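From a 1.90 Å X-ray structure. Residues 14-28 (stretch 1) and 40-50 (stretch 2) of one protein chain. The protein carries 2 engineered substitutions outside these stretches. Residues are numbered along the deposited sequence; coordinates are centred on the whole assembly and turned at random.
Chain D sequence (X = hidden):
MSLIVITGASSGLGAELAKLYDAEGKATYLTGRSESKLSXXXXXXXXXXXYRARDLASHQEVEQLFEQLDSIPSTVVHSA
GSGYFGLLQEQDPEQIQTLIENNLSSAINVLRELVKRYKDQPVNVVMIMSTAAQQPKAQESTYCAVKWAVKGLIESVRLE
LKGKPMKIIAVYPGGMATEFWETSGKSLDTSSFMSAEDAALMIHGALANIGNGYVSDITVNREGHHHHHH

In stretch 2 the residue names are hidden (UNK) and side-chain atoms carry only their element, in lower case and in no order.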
# COMPACT_ATOMS: atom_id res chain seq x y z
N GLY D 14 18.87 17.10 8.86
CA GLY D 14 20.03 16.48 9.54
C GLY D 14 20.77 17.45 10.44
O GLY D 14 21.15 17.08 11.55
N ALA D 15 20.98 18.69 9.98
CA ALA D 15 21.73 19.72 10.76
C ALA D 15 20.88 20.22 11.94
O ALA D 15 21.40 20.39 13.06
CB ALA D 15 22.16 20.93 9.87
N GLU D 16 19.58 20.42 11.67
CA GLU D 16 18.63 20.86 12.74
C GLU D 16 18.44 19.78 13.78
O GLU D 16 18.35 20.09 14.96
CB GLU D 16 17.30 21.27 12.15
CG GLU D 16 17.43 22.47 11.25
CD GLU D 16 18.19 23.62 11.92
OE1 GLU D 16 17.87 24.00 13.07
OE2 GLU D 16 19.14 24.13 11.27
N LEU D 17 18.43 18.51 13.38
CA LEU D 17 18.40 17.41 14.37
C LEU D 17 19.70 17.41 15.19
O LEU D 17 19.70 17.20 16.41
CB LEU D 17 18.19 16.04 13.71
CG LEU D 17 16.75 15.61 13.40
CD1 LEU D 17 16.79 14.35 12.47
CD2 LEU D 17 15.89 15.35 14.67
N ALA D 18 20.83 17.66 14.52
CA ALA D 18 22.10 17.72 15.25
C ALA D 18 22.00 18.75 16.41
O ALA D 18 22.37 18.45 17.54
CB ALA D 18 23.28 18.03 14.30
N LYS D 19 21.45 19.92 16.11
CA LYS D 19 21.37 21.01 17.09
C LYS D 19 20.49 20.64 18.29
O LYS D 19 20.87 20.94 19.44
CB LYS D 19 20.86 22.28 16.42
CG LYS D 19 21.83 22.80 15.42
CD LYS D 19 21.25 23.92 14.61
CE LYS D 19 22.27 24.45 13.63
NZ LYS D 19 21.70 25.63 12.91
N LEU D 20 19.35 19.96 18.06
CA LEU D 20 18.45 19.58 19.17
C LEU D 20 19.07 18.49 20.04
O LEU D 20 18.88 18.48 21.28
CB LEU D 20 17.07 19.13 18.67
CG LEU D 20 16.15 20.09 17.87
CD1 LEU D 20 14.93 19.28 17.42
CD2 LEU D 20 15.70 21.35 18.63
N TYR D 21 19.78 17.55 19.43
CA TYR D 21 20.43 16.49 20.21
C TYR D 21 21.61 17.09 21.02
O TYR D 21 21.78 16.79 22.18
CB TYR D 21 21.00 15.38 19.32
CG TYR D 21 20.02 14.36 18.79
CD1 TYR D 21 19.29 13.54 19.66
CD2 TYR D 21 19.84 14.20 17.42
CE1 TYR D 21 18.41 12.59 19.18
CE2 TYR D 21 18.95 13.25 16.93
CZ TYR D 21 18.25 12.44 17.82
OH TYR D 21 17.38 11.50 17.33
N ASP D 22 22.42 17.93 20.37
CA ASP D 22 23.52 18.63 21.03
C ASP D 22 23.02 19.46 22.23
O ASP D 22 23.52 19.30 23.33
CB ASP D 22 24.23 19.54 20.04
CG ASP D 22 25.39 20.27 20.67
OD1 ASP D 22 26.42 19.61 20.89
OD2 ASP D 22 25.29 21.50 20.92
N ALA D 23 22.07 20.36 21.99
CA ALA D 23 21.36 21.09 23.05
C ALA D 23 20.87 20.23 24.24
O ALA D 23 20.72 20.76 25.34
CB ALA D 23 20.19 21.84 22.48
N GLU D 24 20.62 18.93 24.05
CA GLU D 24 20.28 18.03 25.17
C GLU D 24 21.52 17.47 25.82
O GLU D 24 21.44 16.47 26.54
CB GLU D 24 19.49 16.80 24.69
CG GLU D 24 18.08 17.04 24.29
CD GLU D 24 17.42 15.74 23.82
OE1 GLU D 24 18.06 14.90 23.14
OE2 GLU D 24 16.23 15.57 24.14
N GLY D 25 22.67 18.05 25.52
CA GLY D 25 23.94 17.53 26.02
C GLY D 25 24.50 16.28 25.34
O GLY D 25 25.54 15.79 25.77
N LYS D 26 23.87 15.76 24.28
CA LYS D 26 24.31 14.47 23.73
C LYS D 26 25.43 14.56 22.66
O LYS D 26 25.45 15.47 21.83
CB LYS D 26 23.12 13.70 23.17
CG LYS D 26 21.95 13.63 24.14
CD LYS D 26 21.17 12.32 24.01
CE LYS D 26 19.77 12.46 24.59
NZ LYS D 26 18.89 11.38 24.12
N ALA D 27 26.35 13.61 22.70
CA ALA D 27 27.43 13.55 21.70
C ALA D 27 26.89 13.16 20.30
O ALA D 27 26.23 12.14 20.16
CB ALA D 27 28.50 12.58 22.10
N THR D 28 27.25 13.98 19.31
CA THR D 28 26.95 13.75 17.89
C THR D 28 28.24 13.60 17.02
O THR D 28 29.28 14.23 17.29
CB THR D 28 26.14 14.89 17.33
OG1 THR D 28 26.90 16.12 17.40
CG2 THR D 28 24.85 15.03 18.10
N UNK D 40 30.87 24.40 9.76
CA UNK D 40 30.02 25.51 10.21
C UNK D 40 28.88 25.01 11.08
O UNK D 40 28.50 25.69 12.03
c UNK D 40 29.37 26.32 9.06
c UNK D 40 28.76 27.61 9.64
o UNK D 40 30.34 26.64 8.05
N UNK D 41 28.33 23.83 10.77
CA UNK D 41 27.29 23.22 11.61
C UNK D 41 27.90 22.85 12.94
O UNK D 41 27.32 23.16 13.96
c UNK D 41 25.78 21.16 11.96
c UNK D 41 26.66 21.96 10.95
c UNK D 41 25.88 22.36 9.74
N UNK D 42 29.05 22.20 12.92
CA UNK D 42 29.69 21.65 14.13
C UNK D 42 30.23 22.74 15.10
O UNK D 42 30.45 22.47 16.28
o UNK D 42 30.31 19.53 13.04
c UNK D 42 30.84 20.68 13.73
c UNK D 42 31.59 20.19 14.94
N UNK D 43 30.45 23.94 14.57
CA UNK D 43 30.92 25.08 15.35
C UNK D 43 29.77 25.80 16.06
O UNK D 43 30.03 26.72 16.84
c UNK D 43 33.13 25.50 14.12
o UNK D 43 33.62 24.59 14.78
n UNK D 43 33.76 26.06 13.08
c UNK D 43 31.73 26.05 14.46
N UNK D 44 28.52 25.40 15.77
CA UNK D 44 27.36 25.75 16.62
C UNK D 44 27.15 24.79 17.78
O UNK D 44 26.36 25.08 18.68
s UNK D 44 26.07 26.62 14.31
c UNK D 44 26.05 25.74 15.84
N UNK D 45 27.81 23.64 17.76
CA UNK D 45 27.57 22.61 18.74
C UNK D 45 28.62 22.72 19.83
O UNK D 45 29.68 23.32 19.61
c UNK D 45 25.36 21.58 16.99
c UNK D 45 26.81 21.13 16.78
c UNK D 45 26.90 19.71 16.22
c UNK D 45 27.63 21.23 18.08
N UNK D 46 28.31 22.17 21.00
CA UNK D 46 29.24 22.17 22.14
C UNK D 46 29.59 20.76 22.66
O UNK D 46 30.53 20.62 23.43
o UNK D 46 28.17 22.09 24.29
c UNK D 46 28.63 22.98 23.28
N UNK D 47 28.83 19.73 22.27
CA UNK D 47 29.11 18.32 22.66
C UNK D 47 29.46 17.41 21.48
O UNK D 47 29.61 16.19 21.62
o UNK D 47 28.31 19.15 25.34
c UNK D 47 27.91 17.78 23.42
c UNK D 47 27.48 18.75 24.51
n UNK D 47 26.24 19.21 24.46
N UNK D 48 29.65 18.02 20.32
CA UNK D 48 30.01 17.28 19.12
C UNK D 48 31.40 16.63 19.23
O UNK D 48 32.37 17.25 19.70
c UNK D 48 30.45 17.48 16.64
o UNK D 48 31.63 17.63 16.33
c UNK D 48 29.92 18.17 17.88
n UNK D 48 29.61 16.63 15.99
N UNK D 49 31.49 15.38 18.75
CA UNK D 49 32.72 14.60 18.87
C UNK D 49 33.29 14.25 17.49
O UNK D 49 33.95 13.24 17.33
c UNK D 49 31.43 12.45 19.02
c UNK D 49 32.49 13.30 19.68
c UNK D 49 32.11 13.64 21.14
N UNK D 50 33.04 15.09 16.51
CA UNK D 50 33.61 14.87 15.20
C UNK D 50 32.61 14.98 14.07
O UNK D 50 31.39 15.01 14.28

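Position 40 carries a first side-chain carbon bearing one oxygen and one carbon, out of reach of stretch 1; the beta-branched hydroxyl identifies Thr40, which lies in a helix that begins earlier in the chain. At position 41 three carbons form a simple fork with no heteroatom, and one branch lies 4.0 Å from Ala15 CB. This is Val41, its CG2 being the atom that packs on Ala15 CB in a small apolar contact between the two helices. Position 42 again shows one carbon carrying an oxygen and a carbon, but its CB points away from stretch 1: Thr42.

Position 43 has two carbons, the second carrying one oxygen and one nitrogen, a terminal amide that does not reach stretch 1. Two carbons rather than three make it Asn43. Position 44 holds one carbon followed by a sulfur, which lies 4.4 Å from Lys19 CE; a single carbon before the sulfur defines Cys44, and its SG meets the aliphatic part of the lysine, whose NZ is engaged in a salt bridge with Glu16 OE2 (3.4 Å).

Four carbons, forked at the second, occupy position 45. One terminal carbon lies 4.0 Å from Lys19 CA and the other 4.4 Å from Ala18 CB and 3.8 Å from Thr28 OG1. The fork one carbon beyond CB gives Leu45, with CD2 the carbon near Lys19 CA and CD1 the one near Ala18 CB and Thr28 OG1.

Position 46 has one carbon and one oxygen; its side chain comes no closer to stretch 1 than 4.3 Å, CB to Asp22 OD2. It is Ser46. Its main contribution is backbone: Ser46 N donates to Asp22 OD2 at 3.1 Å and, weakly, to Asp22 OD1 at 3.2 Å. Position 47 bears two carbons with an oxygen and a nitrogen on the second, and the nitrogen lies 2.9 Å from Asp22 O. This short amide is Asn47. Its ND2 donates to Asp22 O, while Asn47 N donates to Asp22 OD1 at 2.8 Å.

The same amide pattern recurs at position 48, where the nitrogen lies 3.1 Å from Thr28 OG1, giving Asn48. Its ND2 donates to that hydroxyl oxygen. Position 49 has three carbons forked at the first, one branch 3.9 Å from Ala27 CB: Val49, with CG1 making the apolar contact and Val49 N donating to Thr28 O at 2.9 Å in a nearly straight bond. Position 50 has no side-chain atoms and is Gly50; at its backbone angles a CB would be jammed against the preceding carbonyl oxygen. The Asn48 amide braces this turn, OD1 accepting from Gly50 N at 2.9 Å and ND2 donating to Gly50 O at 3.0 Å.

The contact thus combines modest apolar packing with a polar anchor. Val41 and Leu45 cover one side of the stretch 1 helix, and the Asp22 carboxylate gathers the consecutive amides of Ser46 and Asn47, fixing the loop against the helix. Farther along, Thr28 offers its carbonyl to Val49 and its hydroxyl oxygen to Asn48, extending the attachment beyond the helix.

Stretch 2, residues 40-50: TVTNCLSNNVG
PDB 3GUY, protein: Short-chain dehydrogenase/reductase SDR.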